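Local coordinates for protein 4-alpha-glucanotransferase (Aquifex aeolicus, PDB 1TZ7) that is an amylomaltase, also called D-enzyme, an enzyme of the 4-alpha-glucanotransferase family built on a (beta/alpha)8 barrel, at residues A[61-66]-A[221-226]; A[302-307]-A[349-354]. All coordinates share one frame; numbering follows the deposited sequence.

Contact 1: A[61-66]-A[221-226]; sequences WQVLPL and ISIVGD
Trp61 and Gln62 run beside Ile223 and Val224 as two neighbouring parallel strands of a (beta/alpha)8 barrel, with the long helix 192-218 among the helices that connect them. Three backbone hydrogen bonds make the ladder: Trp61 N to Ser222 O, Val224 N to Trp61 O at 2.8 Å, and Val63 N to Val224 O. Weaker CA-H...O contacts sit between them, Gln62 CA lying 3.4 Å from Val224 O.

The apolar contacts divide by face. On the side turned to helix 192-218, Trp61 and Ile223 lie side by side, Trp61 CE3 being 4.2 Å from Ile223 CG1; Val63 CG1 sits over one face of the indole, toward its rim, and NE1 bonds to Leu28 O. On the inner side, Gln62 has CG anti to its backbone N (chi1 -171°) and runs out extended over Val224, bringing NE2 to 3.7 Å from Val224 CG1 before it bonds to Tyr400.

Beyond the ladder direct backbone bonding gives way to nonpolar contact and water. Pro65 lies alongside Asp226, with Pro65 CD 3.6 Å from Asp226 CB. There Asp226 N donates to a water at 2.8 Å, which in turn reaches Leu64 O weakly.

Contact 2: A[302-307]-A[349-354]; sequences FLRLDH and PFIAED
Glu353 reaches across to four consecutive residues, Arg304 to His307, at the C-terminal end of two parallel barrel strands, 302-305 and 350-352. Its CB lies 3.3 Å from Leu305 O, the atom that also accepts Glu353 N. CG, anti to the backbone N (chi1 -171°), passes over one face of the Arg304 guanidinium, 3.7 Å from Arg304 NH1. A bend at chi2 (-94°) then turns CD toward the backbone of His307. At the tip, OE2 takes the hydrogen bond of His307 N at 2.8 Å, met from above the carboxylate plane, while OE1 is held by Leu355 N. Asp306 OD1 stands 3.5 Å from Glu353 OE2, the two carboxylates side by side with their planes 49° apart.

Before this point the pairing is regular. Leu303 N bonds to Pro349 O, Ile351 N to Leu303 O, and Leu305 N to Ile351 O almost straight. Leu305 CD1 packs obliquely on the Phe350 ring, 3.8 Å from CD1 of Phe350, on the side facing helices 287-297 and 334-344. On the inner side, Ile351 CD1 reaches 3.8 Å from Phe302 CB, and the Arg304 side chain runs obliquely over that of Ile351, with Arg304 CG 4.1 Å from Ile351 CG2.

Arg304 NE is buried without a polar partner in the model, and NH1 has a long, weak ion pair to Asp226, whose OD1 is also bonded by Tyr78 OH. The backbone bonds and apolar pairs thus fix the strands, while the two bonded oxygens of Glu353 restrict how its carboxylate can rotate beside Asp306 and Arg304.

In the fold
Neither contact is at the surface: both are buried in one eight-stranded parallel barrel, contact 1 centred about 7 Å and contact 2 about 10 Å from the centre of the chain. They hold different pairs of strands, yet 222-227 and 302-305 are themselves neighbours, and Gly225 joins them through probable backbone hydrogen bonds to Phe302 and Arg304. The barrel is therefore continuous across the four segments. Contact 1 has a shorter ladder and ends with proline packing and water. Contact 2 keeps its backbone pairing longer and ends in acidic and basic side chains. Both run toward the barrel's C-terminal mouth, where this fold generally places its active site.

Contact 1: A[61-66]-A[221-226]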
# COMPACT_ATOMS: atom_id res chain seq x y z
N TRP A 61 8.86 5.99 -7.38
CA TRP A 61 7.87 6.52 -6.46
C TRP A 61 7.15 5.35 -5.79
O TRP A 61 6.53 4.53 -6.46
CB TRP A 61 6.87 7.38 -7.22
CG TRP A 61 5.74 7.90 -6.38
CD1 TRP A 61 5.76 8.14 -5.03
CD2 TRP A 61 4.42 8.24 -6.83
NE1 TRP A 61 4.54 8.61 -4.61
CE2 TRP A 61 3.70 8.68 -5.70
CE3 TRP A 61 3.78 8.22 -8.07
CZ2 TRP A 61 2.36 9.10 -5.77
CZ3 TRP A 61 2.45 8.63 -8.15
CH2 TRP A 61 1.76 9.06 -7.00
N GLN A 62 7.23 5.28 -4.47
CA GLN A 62 6.53 4.23 -3.73
C GLN A 62 5.30 4.78 -3.02
O GLN A 62 5.38 5.76 -2.28
CB GLN A 62 7.45 3.54 -2.72
CG GLN A 62 6.80 2.29 -2.07
CD GLN A 62 7.78 1.43 -1.28
OE1 GLN A 62 7.42 0.88 -0.24
NE2 GLN A 62 8.99 1.31 -1.76
N VAL A 63 4.17 4.13 -3.27
CA VAL A 63 2.93 4.47 -2.61
C VAL A 63 2.50 3.31 -1.72
O VAL A 63 3.04 2.21 -1.81
CB VAL A 63 1.80 4.76 -3.64
CG1 VAL A 63 2.08 6.06 -4.37
CG2 VAL A 63 1.64 3.60 -4.63
N LEU A 64 1.53 3.56 -0.85
CA LEU A 64 0.87 2.49 -0.10
C LEU A 64 -0.31 1.96 -0.93
O LEU A 64 -0.60 2.50 -2.01
CB LEU A 64 0.39 3.01 1.27
CG LEU A 64 1.39 3.91 2.02
CD1 LEU A 64 0.77 4.49 3.27
CD2 LEU A 64 2.66 3.14 2.36
N PRO A 65 -0.98 0.91 -0.46
CA PRO A 65 -2.11 0.35 -1.19
C PRO A 65 -3.18 1.39 -1.50
O PRO A 65 -3.44 2.27 -0.68
CB PRO A 65 -2.66 -0.72 -0.23
CG PRO A 65 -1.49 -1.09 0.62
CD PRO A 65 -0.71 0.18 0.79
N LEU A 66 -3.78 1.29 -2.67
CA LEU A 66 -4.74 2.29 -3.14
C LEU A 66 -6.16 1.81 -2.89
O LEU A 66 -7.12 2.40 -3.38
CB LEU A 66 -4.53 2.55 -4.65
CG LEU A 66 -3.60 3.71 -5.06
CD1 LEU A 66 -2.42 3.86 -4.13
CD2 LEU A 66 -3.13 3.51 -6.51
N ILE A 221 9.84 7.35 -14.56
CA ILE A 221 9.54 7.05 -13.17
C ILE A 221 8.72 5.77 -13.08
O ILE A 221 7.64 5.66 -13.68
CB ILE A 221 8.77 8.22 -12.52
CG1 ILE A 221 9.66 9.47 -12.47
CG2 ILE A 221 8.32 7.85 -11.10
CD1 ILE A 221 8.89 10.75 -12.29
N SER A 222 9.25 4.78 -12.34
CA SER A 222 8.53 3.54 -12.07
C SER A 222 7.84 3.64 -10.73
O SER A 222 8.40 4.17 -9.76
CB SER A 222 9.50 2.35 -12.06
OG SER A 222 10.09 2.15 -13.33
N ILE A 223 6.62 3.13 -10.66
CA ILE A 223 5.83 3.22 -9.45
C ILE A 223 5.85 1.91 -8.70
O ILE A 223 5.50 0.86 -9.26
CB ILE A 223 4.38 3.66 -9.77
CG1 ILE A 223 4.38 4.95 -10.60
CG2 ILE A 223 3.60 3.88 -8.46
CD1 ILE A 223 3.01 5.37 -11.12
N VAL A 224 6.26 1.97 -7.45
CA VAL A 224 6.22 0.83 -6.56
C VAL A 224 4.91 0.84 -5.78
O VAL A 224 4.68 1.71 -4.96
CB VAL A 224 7.41 0.84 -5.58
CG1 VAL A 224 7.39 -0.39 -4.69
CG2 VAL A 224 8.73 0.94 -6.34
N GLY A 225 4.06 -0.13 -6.05
CA GLY A 225 2.83 -0.30 -5.32
C GLY A 225 2.96 -1.37 -4.27
O GLY A 225 4.00 -2.02 -4.15
N ASP A 226 1.90 -1.56 -3.51
CA ASP A 226 1.97 -2.31 -2.27
C ASP A 226 0.81 -3.29 -2.21
O ASP A 226 -0.35 -2.90 -2.29
CB ASP A 226 1.91 -1.35 -1.08
CG ASP A 226 2.39 -1.99 0.21
OD1 ASP A 226 2.89 -1.25 1.09
OD2 ASP A 226 2.31 -3.22 0.43
O HOH W 1 4.42 0.62 0.35
O HOH W 2 -0.16 0.30 -3.83

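Contact 2: A[302-307]-A[349-354]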
# COMPACT_ATOMS: atom_id res chain seq x y z
N PHE A 302 6.34 -2.11 -9.95
CA PHE A 302 6.78 -3.07 -8.95
C PHE A 302 5.72 -3.30 -7.89
O PHE A 302 4.96 -2.39 -7.53
CB PHE A 302 8.08 -2.59 -8.31
CG PHE A 302 9.26 -2.54 -9.27
CD1 PHE A 302 10.02 -3.67 -9.52
CD2 PHE A 302 9.59 -1.36 -9.91
CE1 PHE A 302 11.10 -3.63 -10.41
CE2 PHE A 302 10.67 -1.31 -10.80
CZ PHE A 302 11.42 -2.45 -11.04
N LEU A 303 5.67 -4.52 -7.38
CA LEU A 303 4.72 -4.90 -6.36
C LEU A 303 5.46 -5.31 -5.11
O LEU A 303 6.11 -6.35 -5.08
CB LEU A 303 3.85 -6.06 -6.85
CG LEU A 303 3.22 -5.87 -8.23
CD1 LEU A 303 2.42 -7.11 -8.61
CD2 LEU A 303 2.34 -4.64 -8.25
N ARG A 304 5.36 -4.48 -4.08
CA ARG A 304 5.93 -4.80 -2.79
C ARG A 304 5.04 -5.79 -2.06
O ARG A 304 3.86 -5.52 -1.83
CB ARG A 304 6.09 -3.53 -1.95
CG ARG A 304 7.12 -3.66 -0.84
CD ARG A 304 7.05 -2.56 0.20
NE ARG A 304 6.21 -2.93 1.33
CZ ARG A 304 6.15 -2.27 2.48
NH1 ARG A 304 5.36 -2.69 3.45
NH2 ARG A 304 6.89 -1.17 2.66
N LEU A 305 5.60 -6.95 -1.72
CA LEU A 305 4.83 -8.02 -1.13
C LEU A 305 4.86 -7.92 0.39
O LEU A 305 5.81 -8.36 1.06
CB LEU A 305 5.36 -9.38 -1.58
CG LEU A 305 5.30 -9.62 -3.11
CD1 LEU A 305 5.97 -10.92 -3.46
CD2 LEU A 305 3.84 -9.61 -3.61
N ASP A 306 3.80 -7.32 0.93
CA ASP A 306 3.63 -7.18 2.36
C ASP A 306 3.68 -8.54 3.08
O ASP A 306 3.06 -9.50 2.63
CB ASP A 306 2.29 -6.48 2.63
CG ASP A 306 1.96 -6.40 4.09
OD1 ASP A 306 2.67 -5.68 4.83
OD2 ASP A 306 0.99 -7.03 4.61
N HIS A 307 4.42 -8.60 4.18
CA HIS A 307 4.57 -9.82 4.96
C HIS A 307 5.01 -11.01 4.08
O HIS A 307 4.39 -12.09 4.09
CB HIS A 307 3.26 -10.16 5.71
CG HIS A 307 3.44 -11.16 6.80
ND1 HIS A 307 4.45 -11.06 7.74
CD2 HIS A 307 2.76 -12.30 7.09
CE1 HIS A 307 4.37 -12.08 8.57
NE2 HIS A 307 3.36 -12.85 8.21
N PRO A 349 8.51 -8.36 -11.15
CA PRO A 349 8.08 -7.09 -10.57
C PRO A 349 8.12 -7.08 -9.04
O PRO A 349 7.78 -6.07 -8.44
CB PRO A 349 6.63 -6.98 -11.04
CG PRO A 349 6.15 -8.39 -11.09
CD PRO A 349 7.36 -9.24 -11.45
N PHE A 350 8.54 -8.18 -8.42
CA PHE A 350 8.31 -8.39 -6.99
C PHE A 350 9.41 -7.79 -6.12
O PHE A 350 10.60 -7.88 -6.45
CB PHE A 350 8.14 -9.87 -6.68
CG PHE A 350 7.02 -10.51 -7.44
CD1 PHE A 350 5.70 -10.14 -7.21
CD2 PHE A 350 7.28 -11.48 -8.41
CE1 PHE A 350 4.66 -10.74 -7.93
CE2 PHE A 350 6.25 -12.07 -9.12
CZ PHE A 350 4.94 -11.69 -8.88
N ILE A 351 8.99 -7.16 -5.03
CA ILE A 351 9.88 -6.76 -3.95
C ILE A 351 9.36 -7.37 -2.66
O ILE A 351 8.17 -7.33 -2.40
CB ILE A 351 9.91 -5.20 -3.82
CG1 ILE A 351 10.53 -4.57 -5.07
CG2 ILE A 351 10.68 -4.78 -2.58
CD1 ILE A 351 10.28 -3.07 -5.19
N ALA A 352 10.25 -7.93 -1.86
CA ALA A 352 9.85 -8.58 -0.62
C ALA A 352 9.94 -7.60 0.54
O ALA A 352 10.99 -7.02 0.79
CB ALA A 352 10.72 -9.79 -0.36
N GLU A 353 8.82 -7.42 1.26
CA GLU A 353 8.86 -6.91 2.62
C GLU A 353 9.23 -8.03 3.57
O GLU A 353 8.35 -8.78 4.05
CB GLU A 353 7.51 -6.30 3.02
CG GLU A 353 7.55 -5.54 4.35
CD GLU A 353 7.13 -6.39 5.55
OE1 GLU A 353 8.01 -6.74 6.38
OE2 GLU A 353 5.93 -6.72 5.66
N ASP A 354 10.52 -8.16 3.82
CA ASP A 354 11.05 -9.29 4.57
C ASP A 354 11.65 -8.80 5.87
O ASP A 354 12.68 -9.28 6.31
CB ASP A 354 12.12 -10.04 3.73
CG ASP A 354 13.25 -9.13 3.27
OD1 ASP A 354 14.28 -9.65 2.80
OD2 ASP A 354 13.19 -7.89 3.34